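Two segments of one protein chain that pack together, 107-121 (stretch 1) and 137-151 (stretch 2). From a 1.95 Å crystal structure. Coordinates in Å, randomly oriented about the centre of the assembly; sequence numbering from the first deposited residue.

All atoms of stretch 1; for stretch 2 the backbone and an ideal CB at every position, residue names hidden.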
ATOM      1  N   SER A 107       6.345   0.138  19.557  1.00  7.62           N
ATOM      2  CA  SER A 107       5.033  -0.354  19.972  1.00  7.51           C
ATOM      3  C   SER A 107       4.381   0.595  20.975  1.00 11.17           C
ATOM      4  O   SER A 107       5.068   1.329  21.697  1.00 16.68           O
ATOM      5  CB  SER A 107       5.127  -1.764  20.567  1.00 12.42           C
ATOM      6  OG  SER A 107       5.776  -1.768  21.836  1.00 14.79           O
ATOM      7  N   ALA A 108       3.052   0.570  21.011  1.00 10.91           N
ATOM      8  CA  ALA A 108       2.256   1.375  21.941  1.00  8.88           C
ATOM      9  C   ALA A 108       2.785   1.340  23.383  1.00  9.27           C
ATOM     10  O   ALA A 108       2.937   2.380  24.026  1.00 12.40           O
ATOM     11  CB  ALA A 108       0.809   0.916  21.906  1.00  7.63           C
ATOM     12  N   GLU A 109       3.044   0.148  23.904  1.00 10.67           N
ATOM     13  CA  GLU A 109       3.533   0.036  25.281  1.00 12.06           C
ATOM     14  C   GLU A 109       4.831   0.806  25.493  1.00 11.03           C
ATOM     15  O   GLU A 109       4.976   1.535  26.478  1.00 13.22           O
ATOM     16  CB  GLU A 109       3.731  -1.427  25.683  1.00 15.35           C
ATOM     17  CG  GLU A 109       2.435  -2.210  25.855  1.00 30.28           C
ATOM     18  CD  GLU A 109       1.698  -1.870  27.137  1.00 41.15           C
ATOM     19  OE1 GLU A 109       2.148  -0.964  27.877  1.00 44.33           O
ATOM     20  OE2 GLU A 109       0.665  -2.523  27.406  1.00 40.26           O
ATOM     21  N   ASN A 110       5.779   0.638  24.575  1.00 12.76           N
ATOM     22  CA  ASN A 110       7.060   1.323  24.703  1.00 13.58           C
ATOM     23  C   ASN A 110       6.964   2.849  24.579  1.00 19.19           C
ATOM     24  O   ASN A 110       7.506   3.576  25.403  1.00 13.61           O
ATOM     25  CB  ASN A 110       8.093   0.777  23.714  1.00 14.32           C
ATOM     26  CG  ASN A 110       9.519   1.025  24.183  1.00 17.35           C
ATOM     27  OD1 ASN A 110       9.791   0.996  25.382  1.00 16.50           O
ATOM     28  ND2 ASN A 110      10.428   1.275  23.247  1.00 14.40           N
ATOM     29  N   THR A 111       6.282   3.335  23.545  1.00 14.98           N
ATOM     30  CA  THR A 111       6.121   4.779  23.365  1.00  7.29           C
ATOM     31  C   THR A 111       5.297   5.369  24.511  1.00  7.68           C
ATOM     32  O   THR A 111       5.538   6.495  24.948  1.00 15.15           O
ATOM     33  CB  THR A 111       5.445   5.105  22.003  1.00 14.33           C
ATOM     34  OG1 THR A 111       4.181   4.435  21.929  1.00 10.11           O
ATOM     35  CG2 THR A 111       6.318   4.627  20.849  1.00 10.59           C
ATOM     36  N   SER A 112       4.316   4.613  24.995  1.00  9.32           N
ATOM     37  CA  SER A 112       3.534   5.064  26.150  1.00 14.52           C
ATOM     38  C   SER A 112       4.416   5.208  27.395  1.00 18.87           C
ATOM     39  O   SER A 112       4.255   6.147  28.194  1.00 15.29           O
ATOM     40  CB  SER A 112       2.381   4.100  26.432  1.00 15.30           C
ATOM     41  OG  SER A 112       1.278   4.340  25.568  1.00 14.33           O
ATOM     42  N   LYS A 113       5.341   4.270  27.569  1.00 16.00           N
ATOM     43  CA  LYS A 113       6.251   4.321  28.711  1.00 16.87           C
ATOM     44  C   LYS A 113       7.173   5.540  28.623  1.00 16.84           C
ATOM     45  O   LYS A 113       7.397   6.238  29.613  1.00 13.71           O
ATOM     46  CB  LYS A 113       7.090   3.043  28.821  1.00 14.75           C
ATOM     47  CG  LYS A 113       7.860   2.951  30.148  1.00 25.23           C
ATOM     48  CD  LYS A 113       8.812   1.765  30.210  1.00 35.96           C
ATOM     49  CE  LYS A 113      10.242   2.183  29.868  1.00 49.40           C
ATOM     50  NZ  LYS A 113      11.241   1.087  30.068  1.00 49.09           N
ATOM     51  N   ILE A 114       7.710   5.790  27.434  1.00  9.74           N
ATOM     52  CA  ILE A 114       8.587   6.935  27.227  1.00 13.86           C
ATOM     53  C   ILE A 114       7.833   8.246  27.441  1.00 13.75           C
ATOM     54  O   ILE A 114       8.322   9.157  28.110  1.00 15.49           O
ATOM     55  CB  ILE A 114       9.228   6.904  25.819  1.00 18.42           C
ATOM     56  CG1 ILE A 114      10.234   5.748  25.720  1.00 13.85           C
ATOM     57  CG2 ILE A 114       9.884   8.259  25.496  1.00 19.16           C
ATOM     58  CD1 ILE A 114      10.483   5.259  24.300  1.00 10.85           C
ATOM     59  N   LEU A 115       6.625   8.331  26.891  1.00 12.58           N
ATOM     60  CA  LEU A 115       5.820   9.540  27.008  1.00 15.85           C
ATOM     61  C   LEU A 115       5.362   9.847  28.435  1.00 17.93           C
ATOM     62  O   LEU A 115       5.471  10.981  28.886  1.00 12.40           O
ATOM     63  CB  LEU A 115       4.609   9.467  26.072  1.00 15.71           C
ATOM     64  CG  LEU A 115       4.925   9.746  24.601  1.00 13.12           C
ATOM     65  CD1 LEU A 115       3.758   9.332  23.699  1.00 10.41           C
ATOM     66  CD2 LEU A 115       5.286  11.218  24.402  1.00 10.36           C
ATOM     67  N   ILE A 116       4.842   8.849  29.143  1.00 12.03           N
ATOM     68  CA  ILE A 116       4.281   9.098  30.473  1.00 11.63           C
ATOM     69  C   ILE A 116       5.336   9.664  31.429  1.00 15.14           C
ATOM     70  O   ILE A 116       5.048  10.553  32.228  1.00 20.65           O
ATOM     71  CB  ILE A 116       3.605   7.835  31.070  1.00 14.37           C
ATOM     72  CG1 ILE A 116       2.806   8.194  32.329  1.00 18.96           C
ATOM     73  CG2 ILE A 116       4.636   6.745  31.364  1.00 11.88           C
ATOM     74  CD1 ILE A 116       1.750   9.250  32.101  1.00 18.69           C
ATOM     75  N   GLY A 117       6.564   9.170  31.317  1.00 16.13           N
ATOM     76  CA  GLY A 117       7.647   9.643  32.157  1.00 17.05           C
ATOM     77  C   GLY A 117       7.895  11.129  31.985  1.00 22.68           C
ATOM     78  O   GLY A 117       8.103  11.851  32.962  1.00 16.04           O
ATOM     79  N   ALA A 118       7.871  11.589  30.739  1.00 17.89           N
ATOM     80  CA  ALA A 118       8.141  12.992  30.441  1.00 17.63           C
ATOM     81  C   ALA A 118       6.960  13.846  30.861  1.00 13.96           C
ATOM     82  O   ALA A 118       7.128  14.912  31.453  1.00 16.82           O
ATOM     83  CB  ALA A 118       8.429  13.173  28.948  1.00 20.66           C
ATOM     84  N   ILE A 119       5.761  13.364  30.554  1.00 15.67           N
ATOM     85  CA  ILE A 119       4.540  14.076  30.899  1.00 11.50           C
ATOM     86  C   ILE A 119       4.446  14.334  32.406  1.00 17.23           C
ATOM     87  O   ILE A 119       4.087  15.432  32.834  1.00 18.08           O
ATOM     88  CB  ILE A 119       3.295  13.323  30.395  1.00 10.29           C
ATOM     89  CG1 ILE A 119       3.241  13.382  28.863  1.00 14.35           C
ATOM     90  CG2 ILE A 119       2.039  13.917  30.988  1.00  8.47           C
ATOM     91  CD1 ILE A 119       2.215  12.441  28.246  1.00 14.28           C
ATOM     92  N   LYS A 120       4.795  13.331  33.208  1.00 15.76           N
ATOM     93  CA  LYS A 120       4.717  13.487  34.651  1.00 17.95           C
ATOM     94  C   LYS A 120       5.625  14.636  35.091  1.00 18.40           C
ATOM     95  O   LYS A 120       5.283  15.401  35.993  1.00 24.75           O
ATOM     96  CB  LYS A 120       5.082  12.179  35.363  1.00 24.90           C
ATOM     97  CG  LYS A 120       3.995  11.093  35.285  1.00 22.36           C
ATOM     98  CD  LYS A 120       2.783  11.455  36.136  1.00 27.63           C
ATOM     99  CE  LYS A 120       1.790  10.299  36.253  1.00 31.24           C
ATOM    100  NZ  LYS A 120       2.432   9.050  36.750  1.00 36.96           N
ATOM    101  N   LYS A 121       6.773  14.768  34.431  1.00 17.10           N
ATOM    102  CA  LYS A 121       7.746  15.806  34.791  1.00 13.59           C
ATOM    103  C   LYS A 121       7.364  17.185  34.256  1.00 21.28           C
ATOM    104  O   LYS A 121       7.533  18.195  34.947  1.00 18.56           O
ATOM    105  CB  LYS A 121       9.159  15.411  34.338  1.00 14.96           C
ATOM    106  CG  LYS A 121       9.745  14.268  35.156  1.00 30.04           C
ATOM    107  CD  LYS A 121      10.649  13.363  34.331  1.00 48.40           C
ATOM    108  CE  LYS A 121      12.099  13.814  34.361  1.00 53.96           C
ATOM    109  NZ  LYS A 121      12.976  12.848  33.633  1.00 61.06           N
ATOM    110  N   UNK A 137      -2.432   8.173  18.311  1.00 10.73           N
ATOM    111  CA  UNK A 137      -3.422   7.178  18.733  1.00 12.13           C
ATOM    112  C   UNK A 137      -2.807   5.791  18.851  1.00 13.82           C
ATOM    113  O   UNK A 137      -3.291   4.939  19.605  1.00 14.67           O
ATOM    114  CB  UNK A 137      -4.593   7.143  17.749  1.00 12.13           C
ATOM    115  N   UNK A 138      -1.746   5.575  18.082  1.00 10.08           N
ATOM    116  CA  UNK A 138      -0.979   4.338  18.141  1.00 10.78           C
ATOM    117  C   UNK A 138      -0.030   4.343  19.339  1.00 12.85           C
ATOM    118  O   UNK A 138       0.153   3.323  20.014  1.00 11.04           O
ATOM    119  CB  UNK A 138      -0.194   4.136  16.843  1.00 10.78           C
ATOM    120  N   UNK A 139       0.562   5.503  19.602  1.00 14.92           N
ATOM    121  CA  UNK A 139       1.558   5.645  20.658  1.00 10.34           C
ATOM    122  C   UNK A 139       0.971   5.612  22.072  1.00 14.17           C
ATOM    123  O   UNK A 139       1.678   5.307  23.037  1.00 17.01           O
ATOM    124  CB  UNK A 139       2.322   6.956  20.459  1.00 10.34           C
ATOM    125  N   UNK A 140      -0.318   5.911  22.192  1.00 10.03           N
ATOM    126  CA  UNK A 140      -0.850   6.403  23.464  1.00 11.30           C
ATOM    127  C   UNK A 140      -1.858   5.536  24.205  1.00 13.79           C
ATOM    128  O   UNK A 140      -2.157   5.828  25.360  1.00 12.90           O
ATOM    129  CB  UNK A 140      -1.507   7.761  23.211  1.00 11.30           C
ATOM    130  N   UNK A 141      -2.415   4.498  23.588  1.00 12.35           N
ATOM    131  CA  UNK A 141      -3.516   3.844  24.302  1.00 12.25           C
ATOM    132  C   UNK A 141      -3.141   3.256  25.673  1.00 12.51           C
ATOM    133  O   UNK A 141      -3.874   3.458  26.646  1.00 15.21           O
ATOM    134  CB  UNK A 141      -4.081   2.726  23.423  1.00 12.25           C
ATOM    135  N   UNK A 142      -2.015   2.521  25.758  1.00 13.34           N
ATOM    136  CA  UNK A 142      -1.608   2.006  27.072  1.00 15.52           C
ATOM    137  C   UNK A 142      -1.344   3.129  28.069  1.00 20.09           C
ATOM    138  O   UNK A 142      -1.672   2.966  29.239  1.00 13.65           O
ATOM    139  CB  UNK A 142      -0.356   1.138  26.933  1.00 15.52           C
ATOM    140  N   UNK A 143      -0.781   4.246  27.617  1.00 16.21           N
ATOM    141  CA  UNK A 143      -0.590   5.402  28.494  1.00 12.04           C
ATOM    142  C   UNK A 143      -1.917   5.833  29.118  1.00 12.21           C
ATOM    143  O   UNK A 143      -2.034   5.974  30.344  1.00 15.27           O
ATOM    144  CB  UNK A 143       0.032   6.565  27.718  1.00 12.04           C
ATOM    145  N   UNK A 144      -2.924   6.038  28.275  1.00  5.80           N
ATOM    146  CA  UNK A 144      -4.234   6.476  28.746  1.00 11.04           C
ATOM    147  C   UNK A 144      -4.944   5.428  29.606  1.00 20.07           C
ATOM    148  O   UNK A 144      -5.440   5.738  30.692  1.00 15.86           O
ATOM    149  CB  UNK A 144      -5.115   6.836  27.548  1.00 11.04           C
ATOM    150  N   UNK A 145      -4.996   4.193  29.115  1.00 17.49           N
ATOM    151  CA  UNK A 145      -5.667   3.106  29.825  1.00 14.99           C
ATOM    152  C   UNK A 145      -5.032   2.801  31.189  1.00 14.11           C
ATOM    153  O   UNK A 145      -5.736   2.502  32.147  1.00 17.29           O
ATOM    154  CB  UNK A 145      -5.654   1.844  28.960  1.00 14.99           C
ATOM    155  N   UNK A 146      -3.705   2.871  31.275  1.00  9.67           N
ATOM    156  CA  UNK A 146      -3.021   2.550  32.524  1.00 11.31           C
ATOM    157  C   UNK A 146      -2.937   3.710  33.511  1.00 23.72           C
ATOM    158  O   UNK A 146      -2.496   3.530  34.647  1.00 24.33           O
ATOM    159  CB  UNK A 146      -1.606   2.058  32.212  1.00 11.31           C
ATOM    160  N   UNK A 147      -3.341   4.900  33.075  1.00 17.47           N
ATOM    161  CA  UNK A 147      -3.216   6.094  33.913  1.00 15.24           C
ATOM    162  C   UNK A 147      -4.514   6.872  34.042  1.00 16.52           C
ATOM    163  O   UNK A 147      -4.517   8.103  34.120  1.00 14.00           O
ATOM    164  CB  UNK A 147      -2.131   7.013  33.348  1.00 15.24           C
ATOM    165  N   UNK A 148      -5.627   6.151  34.072  1.00 15.09           N
ATOM    166  CA  UNK A 148      -6.917   6.802  34.216  1.00 18.15           C
ATOM    167  C   UNK A 148      -7.046   7.388  35.617  1.00 24.32           C
ATOM    168  O   UNK A 148      -6.781   6.713  36.613  1.00 23.09           O
ATOM    169  CB  UNK A 148      -8.055   5.819  33.934  1.00 18.15           C
ATOM    170  N   UNK A 149      -7.462   8.648  35.683  1.00 21.59           N
ATOM    171  CA  UNK A 149      -7.430   9.391  36.929  1.00 23.17           C
ATOM    172  C   UNK A 149      -6.391  10.493  36.822  1.00 17.85           C
ATOM    173  O   UNK A 149      -6.728  11.672  36.894  1.00 26.87           O
ATOM    174  CB  UNK A 149      -7.130   8.469  38.113  1.00 23.17           C
ATOM    175  N   UNK A 150      -5.125  10.118  36.645  1.00 17.55           N
ATOM    176  CA  UNK A 150      -4.124  11.108  36.271  1.00 14.65           C
ATOM    177  C   UNK A 150      -4.569  11.743  34.954  1.00 17.04           C
ATOM    178  O   UNK A 150      -4.563  12.966  34.809  1.00 17.97           O
ATOM    179  CB  UNK A 150      -2.734  10.480  36.147  1.00 14.65           C
ATOM    180  N   UNK A 151      -4.959  10.904  33.993  1.00 16.98           N
ATOM    181  CA  UNK A 151      -5.675  11.388  32.817  1.00 18.80           C
ATOM    182  C   UNK A 151      -7.156  11.472  33.178  1.00 18.22           C
ATOM    183  O   UNK A 151      -7.800  10.452  33.446  1.00 19.37           O
ATOM    184  CB  UNK A 151      -5.447  10.479  31.607  1.00 18.80           C
TER

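Position 137 is out of reach of stretch 1, which leaves it undecided; it is Asn-137, bonded elsewhere in the structure. At 138 CA-to-CB runs sideways with nothing of stretch 1 near the ideal CB, so many residues would do. Thr-138 meets stretch 1 through its backbone, its O lying 3.1 Å from Ala-108 CB.

Position 139 is tight. Its CA is 4.5 Å from Ala-108 CA, and its ideal CB is 3.5 Å from Thr-111 OG1, so a small side chain suits. It is Ala-139, whose CB also meets Leu-115 CD1 at 4.3 Å. The close backbone puts its carbonyl within reach: Ser-112 OG donates to Ala-139 O at 2.7 Å.

Position 140 points away, hardly constrained; Ser-140 is found. Position 141 points sideways, and Tyr-141 leads its ring away from the contact.

At 142 the ideal CB points toward stretch 1, 3.4 Å from Glu-109 OE1 and 3.8 Å from Ser-112 OG. A compact side chain would suit, and since the backbone N has no bond to the preceding turn, proline is allowed. Pro-142 sets its CD 3.6 Å from Ala-108 CB, an apolar contact at the helix kink.

Position 143 faces Ser-112, with the ideal CB 3.3 Å from Ser-112 OG. Beyond lie Leu-115, Ile-116 and Ile-119, a hollow for leucine, isoleucine or methionine. Leu-143 fills it as a knob: its CD1 is 3.7 Å from Leu-115 CB and 3.9 Å from Ile-119 CD1. Leu-143 N donates to Ser-112 OG at 2.9 Å, so this hydroxyl both donates and accepts.

Position 144 points away and 145 is out of reach, so stretch 1 specifies neither; they are Val-144 and Ala-145. Position 146 points toward stretch 1 across a gap, where a polar group could approach Glu-109. It is Asn-146, its ND2 still 4.3 Å from Glu-109 OE1.

At 147 the helix has ended and CB faces Ile-116, inviting an apolar or modest polar group. Asn-147 ND2 turns back to hydrogen-bond Leu-143 O, 2.7 Å away. Position 148, out of reach, is Gln-148. At 149, phi 112° and psi -63° would jam any CB against the preceding carbonyl O, which calls for glycine: Gly-149.

Position 150 points toward Lys-120, its ideal CB 4.5 Å from Lys-120 CE, so an aromatic ring or an acid would suit. Over one face of the Tyr-150 ring, Lys-120 CE lies 3.5 Å from the centroid, a CH-pi contact, and Lys-120 NZ 4.9 Å, a cation-pi contact. Ile-119 CG2 meets the edge. Position 151 points sideways into open space; Ile-151 brings its end nearer without contact.

Stretch 2 (137-151) NTASYPLVANNQGYI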
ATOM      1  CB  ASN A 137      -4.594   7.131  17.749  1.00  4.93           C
ATOM      2  CG  ASN A 137      -5.379   8.415  17.716  1.00 11.70           C
ATOM      3  OD1 ASN A 137      -5.087   9.350  18.461  1.00 11.29           O
ATOM      4  ND2 ASN A 137      -6.391   8.473  16.847  1.00  9.59           N
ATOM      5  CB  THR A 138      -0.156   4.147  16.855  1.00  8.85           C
ATOM      6  OG1 THR A 138      -1.026   3.722  15.796  1.00 11.69           O
ATOM      7  CG2 THR A 138       0.942   3.112  17.067  1.00  6.86           C
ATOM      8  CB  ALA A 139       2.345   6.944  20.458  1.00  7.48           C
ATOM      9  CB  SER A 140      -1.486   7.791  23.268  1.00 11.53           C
ATOM     10  OG  SER A 140      -0.556   8.717  22.732  1.00 11.76           O
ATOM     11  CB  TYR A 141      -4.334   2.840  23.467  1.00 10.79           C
ATOM     12  CG  TYR A 141      -5.553   2.426  24.268  1.00  8.63           C
ATOM     13  CD1 TYR A 141      -6.624   3.297  24.440  1.00 11.07           C
ATOM     14  CD2 TYR A 141      -5.596   1.196  24.924  1.00 11.07           C
ATOM     15  CE1 TYR A 141      -7.737   2.933  25.217  1.00 11.03           C
ATOM     16  CE2 TYR A 141      -6.684   0.826  25.700  1.00  9.66           C
ATOM     17  CZ  TYR A 141      -7.750   1.694  25.847  1.00 16.82           C
ATOM     18  OH  TYR A 141      -8.826   1.317  26.628  1.00 15.98           O
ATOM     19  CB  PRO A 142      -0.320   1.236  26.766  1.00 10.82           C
ATOM     20  CG  PRO A 142      -0.509   0.798  25.331  1.00 14.03           C
ATOM     21  CD  PRO A 142      -1.187   1.963  24.674  1.00 10.84           C
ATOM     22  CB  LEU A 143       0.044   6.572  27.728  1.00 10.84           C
ATOM     23  CG  LEU A 143       0.396   7.836  28.527  1.00 15.38           C
ATOM     24  CD1 LEU A 143       1.562   8.576  27.891  1.00 17.25           C
ATOM     25  CD2 LEU A 143      -0.802   8.761  28.678  1.00 16.84           C
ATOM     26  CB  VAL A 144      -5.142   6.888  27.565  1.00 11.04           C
ATOM     27  CG1 VAL A 144      -6.567   7.154  28.050  1.00 12.26           C
ATOM     28  CG2 VAL A 144      -4.559   8.117  26.864  1.00 14.92           C
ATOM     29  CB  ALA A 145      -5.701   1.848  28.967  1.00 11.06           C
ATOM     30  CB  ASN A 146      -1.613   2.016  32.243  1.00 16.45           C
ATOM     31  CG  ASN A 146      -1.630   0.609  31.698  1.00 24.04           C
ATOM     32  OD1 ASN A 146      -2.508  -0.180  32.037  1.00 27.29           O
ATOM     33  ND2 ASN A 146      -0.668   0.288  30.839  1.00 26.17           N
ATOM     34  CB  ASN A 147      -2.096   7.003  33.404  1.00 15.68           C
ATOM     35  CG  ASN A 147      -0.730   6.355  33.514  1.00 18.96           C
ATOM     36  OD1 ASN A 147      -0.119   6.364  34.582  1.00 18.79           O
ATOM     37  ND2 ASN A 147      -0.244   5.781  32.411  1.00 16.86           N
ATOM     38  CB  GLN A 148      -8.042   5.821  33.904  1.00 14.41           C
ATOM     39  CG  GLN A 148      -7.991   5.372  32.462  1.00 21.65           C
ATOM     40  CD  GLN A 148      -9.101   4.431  32.109  1.00 19.06           C
ATOM     41  OE1 GLN A 148     -10.245   4.846  31.922  1.00 22.33           O
ATOM     42  NE2 GLN A 148      -8.776   3.147  32.012  1.00 15.23           N
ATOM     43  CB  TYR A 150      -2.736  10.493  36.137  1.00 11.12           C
ATOM     44  CG  TYR A 150      -1.691  11.492  35.683  1.00 16.03           C
ATOM     45  CD1 TYR A 150      -1.071  12.346  36.591  1.00 18.21           C
ATOM     46  CD2 TYR A 150      -1.338  11.593  34.344  1.00 21.01           C
ATOM     47  CE1 TYR A 150      -0.123  13.268  36.175  1.00 13.86           C
ATOM     48  CE2 TYR A 150      -0.395  12.513  33.915  1.00 19.07           C
ATOM     49  CZ  TYR A 150       0.213  13.343  34.832  1.00 21.03           C
ATOM     50  OH  TYR A 150       1.150  14.257  34.397  1.00 15.79           O
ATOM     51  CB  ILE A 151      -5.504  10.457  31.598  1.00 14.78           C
ATOM     52  CG1 ILE A 151      -4.038  10.069  31.392  1.00 17.41           C
ATOM     53  CG2 ILE A 151      -6.075  11.120  30.338  1.00 15.63           C
ATOM     54  CD1 ILE A 151      -3.147  11.210  30.917  1.00 17.32           C
TER
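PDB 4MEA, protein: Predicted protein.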